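Local structure of hemolysin (Enterococcus faecalis, 2R2Z) at residues T55-G60 with L72-M77. The protein is a putative membrane hemolysin whose transporter-associated domain binds zinc ions, and may also bind flavin adenine dinucleotide. Sequence-based numbering, arbitrary orientation.
Sequences TIPDEG and LTAEEM. With ZN (zinc ion), chain B.
Selenomethionine Met77, near the end of strand 70-78, is the centre of this contact with the loop that follows helix 45-53. Its CG stands beside the backbone N (chi1 -56°), and further bends at chi2 and chi3 curl the chain over the loop. The tip, Met77 CE, meets Ile56 CG2 at 3.6 Å and lies equally close to the carbonyl O of Pro57. Met77 SE sits 4.1 Å from Pro57 CD, with the two side chains crossing at about a right angle. Three residues earlier, before the bulge, Ala74 also points toward the loop and sets its CB 4.0 Å from Pro57 CG. Ile50 of helix 45-53 and Leu82 of strand 81-89 extend this apolar patch.

The polar link between the backbones is a water. It accepts from Gly60 N and from Met77 N, each at 2.9 Å. The classic beta bulge formed by Glu75 and Glu76 opposite Val84 directly precedes Met77.

Glu59 lies along the edge of the patch. Glu59 CG packs 4.0 Å from Met77 CB, and the extended chain beyond carries the carboxylate to the metal. Glu59 OE1 binds zinc at 2.0 Å, while OE2 accepts a hydrogen bond from Gly79 N. Asp58 OD1 ligates another zinc ion. The carboxylate of Glu59 is thus gripped through both oxygens, which should restrict its rotation and places a zinc site beside a largely apolar loop-to-sheet junction.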
ATOM      1  N   THR A  55      -5.863 -12.377  -0.065  1.00 15.81           N
ATOM      2  CA  THR A  55      -5.356 -13.287  -1.097  1.00 16.65           C
ATOM      3  C   THR A  55      -4.173 -12.603  -1.764  1.00 16.32           C
ATOM      4  O   THR A  55      -4.188 -11.392  -1.955  1.00 16.93           O
ATOM      5  CB  THR A  55      -6.426 -13.588  -2.170  1.00 17.26           C
ATOM      6  OG1 THR A  55      -7.530 -14.277  -1.575  1.00 19.18           O
ATOM      7  CG2 THR A  55      -5.868 -14.481  -3.281  1.00 18.90           C
ATOM      8  N   ILE A  56      -3.152 -13.382  -2.118  1.00 15.38           N
ATOM      9  CA  ILE A  56      -1.974 -12.844  -2.813  1.00 15.55           C
ATOM     10  C   ILE A  56      -2.302 -12.727  -4.305  1.00 14.89           C
ATOM     11  O   ILE A  56      -2.681 -13.709  -4.933  1.00 15.65           O
ATOM     12  CB  ILE A  56      -0.720 -13.729  -2.578  1.00 16.04           C
ATOM     13  CG1 ILE A  56      -0.404 -13.835  -1.078  1.00 17.52           C
ATOM     14  CG2 ILE A  56       0.481 -13.166  -3.318  1.00 16.73           C
ATOM     15  CD1 ILE A  56       0.751 -14.763  -0.737  1.00 18.35           C
ATOM     16  N   PRO A  57      -2.199 -11.512  -4.867  1.00 14.24           N
ATOM     17  CA  PRO A  57      -2.463 -11.324  -6.291  1.00 13.81           C
ATOM     18  C   PRO A  57      -1.431 -12.052  -7.173  1.00 13.31           C
ATOM     19  O   PRO A  57      -0.259 -12.127  -6.787  1.00 13.16           O
ATOM     20  CB  PRO A  57      -2.304  -9.800  -6.468  1.00 13.91           C
ATOM     21  CG  PRO A  57      -2.459  -9.218  -5.082  1.00 15.76           C
ATOM     22  CD  PRO A  57      -1.889 -10.243  -4.175  1.00 14.46           C
ATOM     23  N   ASP A  58      -1.879 -12.538  -8.337  1.00 13.46           N
ATOM     24  CA  ASP A  58      -1.020 -13.036  -9.448  1.00 13.90           C
ATOM     25  C   ASP A  58      -0.161 -11.869  -9.948  1.00 13.69           C
ATOM     26  O   ASP A  58      -0.578 -10.696  -9.848  1.00 12.41           O
ATOM     27  CB  ASP A  58      -1.965 -13.566 -10.572  1.00 15.12           C
ATOM     28  CG  ASP A  58      -1.267 -14.320 -11.737  1.00 15.49           C
ATOM     29  OD1 ASP A  58      -0.048 -14.600 -11.705  0.60 14.18           O
ATOM     30  OD2 ASP A  58      -2.003 -14.657 -12.715  0.60 13.56           O
ATOM     31  N   GLU A  59       1.040 -12.149 -10.449  1.00 13.63           N
ATOM     32  CA  GLU A  59       1.801 -11.101 -11.119  1.00 12.23           C
ATOM     33  C   GLU A  59       0.930 -10.539 -12.235  1.00 12.30           C
ATOM     34  O   GLU A  59       0.314 -11.302 -12.999  1.00 13.54           O
ATOM     35  CB  GLU A  59       3.100 -11.640 -11.688  1.00 11.60           C
ATOM     36  CG  GLU A  59       4.125 -11.969 -10.633  1.00 14.38           C
ATOM     37  CD  GLU A  59       5.381 -12.619 -11.224  1.00 14.98           C
ATOM     38  OE1 GLU A  59       5.245 -13.232 -12.290  0.90 15.47           O
ATOM     39  OE2 GLU A  59       6.448 -12.496 -10.610  0.90 12.89           O
ATOM     40  N   GLY A  60       0.844  -9.214 -12.295  1.00 12.73           N
ATOM     41  CA  GLY A  60       0.046  -8.529 -13.294  1.00 13.40           C
ATOM     42  C   GLY A  60      -1.379  -8.236 -12.854  1.00 13.16           C
ATOM     43  O   GLY A  60      -2.075  -7.485 -13.523  1.00 15.06           O
ATOM     44  N   LEU A  72      -5.673   1.615  -1.822  1.00  7.38           N
ATOM     45  CA  LEU A  72      -4.367   0.959  -1.960  1.00  7.79           C
ATOM     46  C   LEU A  72      -4.485  -0.112  -3.034  1.00  8.08           C
ATOM     47  O   LEU A  72      -5.369  -0.960  -2.947  1.00  9.61           O
ATOM     48  CB  LEU A  72      -3.983   0.300  -0.643  1.00  8.50           C
ATOM     49  CG  LEU A  72      -3.809   1.222   0.558  1.00  8.94           C
ATOM     50  CD1 LEU A  72      -3.600   0.364   1.806  1.00 12.01           C
ATOM     51  CD2 LEU A  72      -2.649   2.172   0.361  1.00 11.15           C
ATOM     52  N   THR A  73      -3.599  -0.078  -4.013  1.00  8.01           N
ATOM     53  CA  THR A  73      -3.639  -1.043  -5.107  1.00  8.14           C
ATOM     54  C   THR A  73      -2.330  -1.795  -5.147  1.00  8.01           C
ATOM     55  O   THR A  73      -1.263  -1.218  -4.949  1.00  8.54           O
ATOM     56  CB  THR A  73      -3.874  -0.328  -6.458  1.00  9.31           C
ATOM     57  OG1 THR A  73      -5.110   0.391  -6.392  1.00  9.93           O
ATOM     58  CG2 THR A  73      -3.915  -1.317  -7.614  1.00 11.73           C
ATOM     59  N   ALA A  74      -2.388  -3.094  -5.415  1.00  8.22           N
ATOM     60  CA  ALA A  74      -1.180  -3.886  -5.563  1.00  9.67           C
ATOM     61  C   ALA A  74      -0.637  -3.618  -6.957  1.00 10.23           C
ATOM     62  O   ALA A  74      -1.109  -4.220  -7.939  1.00 11.69           O
ATOM     63  CB  ALA A  74      -1.516  -5.375  -5.386  1.00 10.79           C
ATOM     64  N   GLU A  75       0.361  -2.746  -7.057  1.00  9.49           N
ATOM     65  CA  GLU A  75       0.832  -2.283  -8.353  1.00 10.90           C
ATOM     66  C   GLU A  75       1.836  -3.216  -9.003  1.00 10.42           C
ATOM     67  O   GLU A  75       1.818  -3.392 -10.217  1.00 10.79           O
ATOM     68  CB  GLU A  75       1.415  -0.881  -8.222  1.00 10.87           C
ATOM     69  CG  GLU A  75       1.588  -0.203  -9.554  1.00 15.01           C
ATOM     70  CD  GLU A  75       0.266  -0.043 -10.324  1.00 15.42           C
ATOM     71  OE1 GLU A  75      -0.841   0.067  -9.729  1.00 17.61           O
ATOM     72  OE2 GLU A  75       0.326  -0.037 -11.544  1.00 15.32           O
ATOM     73  N   GLU A  76       2.736  -3.780  -8.197  1.00  9.70           N
ATOM     74  CA  GLU A  76       3.785  -4.654  -8.715  1.00 10.01           C
ATOM     75  C   GLU A  76       4.064  -5.774  -7.753  1.00  9.71           C
ATOM     76  O   GLU A  76       4.460  -5.531  -6.603  1.00  9.71           O
ATOM     77  CB  GLU A  76       5.080  -3.876  -8.981  1.00 11.15           C
ATOM     78  CG  GLU A  76       6.116  -4.725  -9.685  1.00 14.15           C
ATOM     79  CD  GLU A  76       7.399  -3.995 -10.025  1.00 15.85           C
ATOM     80  OE1 GLU A  76       7.566  -2.820  -9.631  1.00 17.49           O
ATOM     81  OE2 GLU A  76       8.258  -4.617 -10.696  1.00 18.65           O
HETATM   82  N   MSE A  77       3.906  -6.996  -8.261  1.00 10.01           N
HETATM   83  CA  MSE A  77       4.281  -8.228  -7.552  1.00 10.44           C
HETATM   84  C   MSE A  77       5.587  -8.754  -8.108  1.00 11.12           C
HETATM   85  O   MSE A  77       5.838  -8.658  -9.315  1.00 11.75           O
HETATM   86  CB  MSE A  77       3.237  -9.327  -7.761  1.00 10.91           C
HETATM   87  CG  MSE A  77       1.830  -8.951  -7.355  1.00 11.18           C
HETATM   88 SE   MSE A  77       1.651  -8.567  -5.467  0.65 11.41          SE
HETATM   89  CE  MSE A  77       2.189 -10.322  -4.771  1.00 12.30           C
TER
HETATM   90 ZN    ZN B  91       6.803 -14.340 -12.781  0.86 16.81          ZN
HETATM   91  O   HOH W   1       2.242  -7.297 -10.657  1.00 13.98           O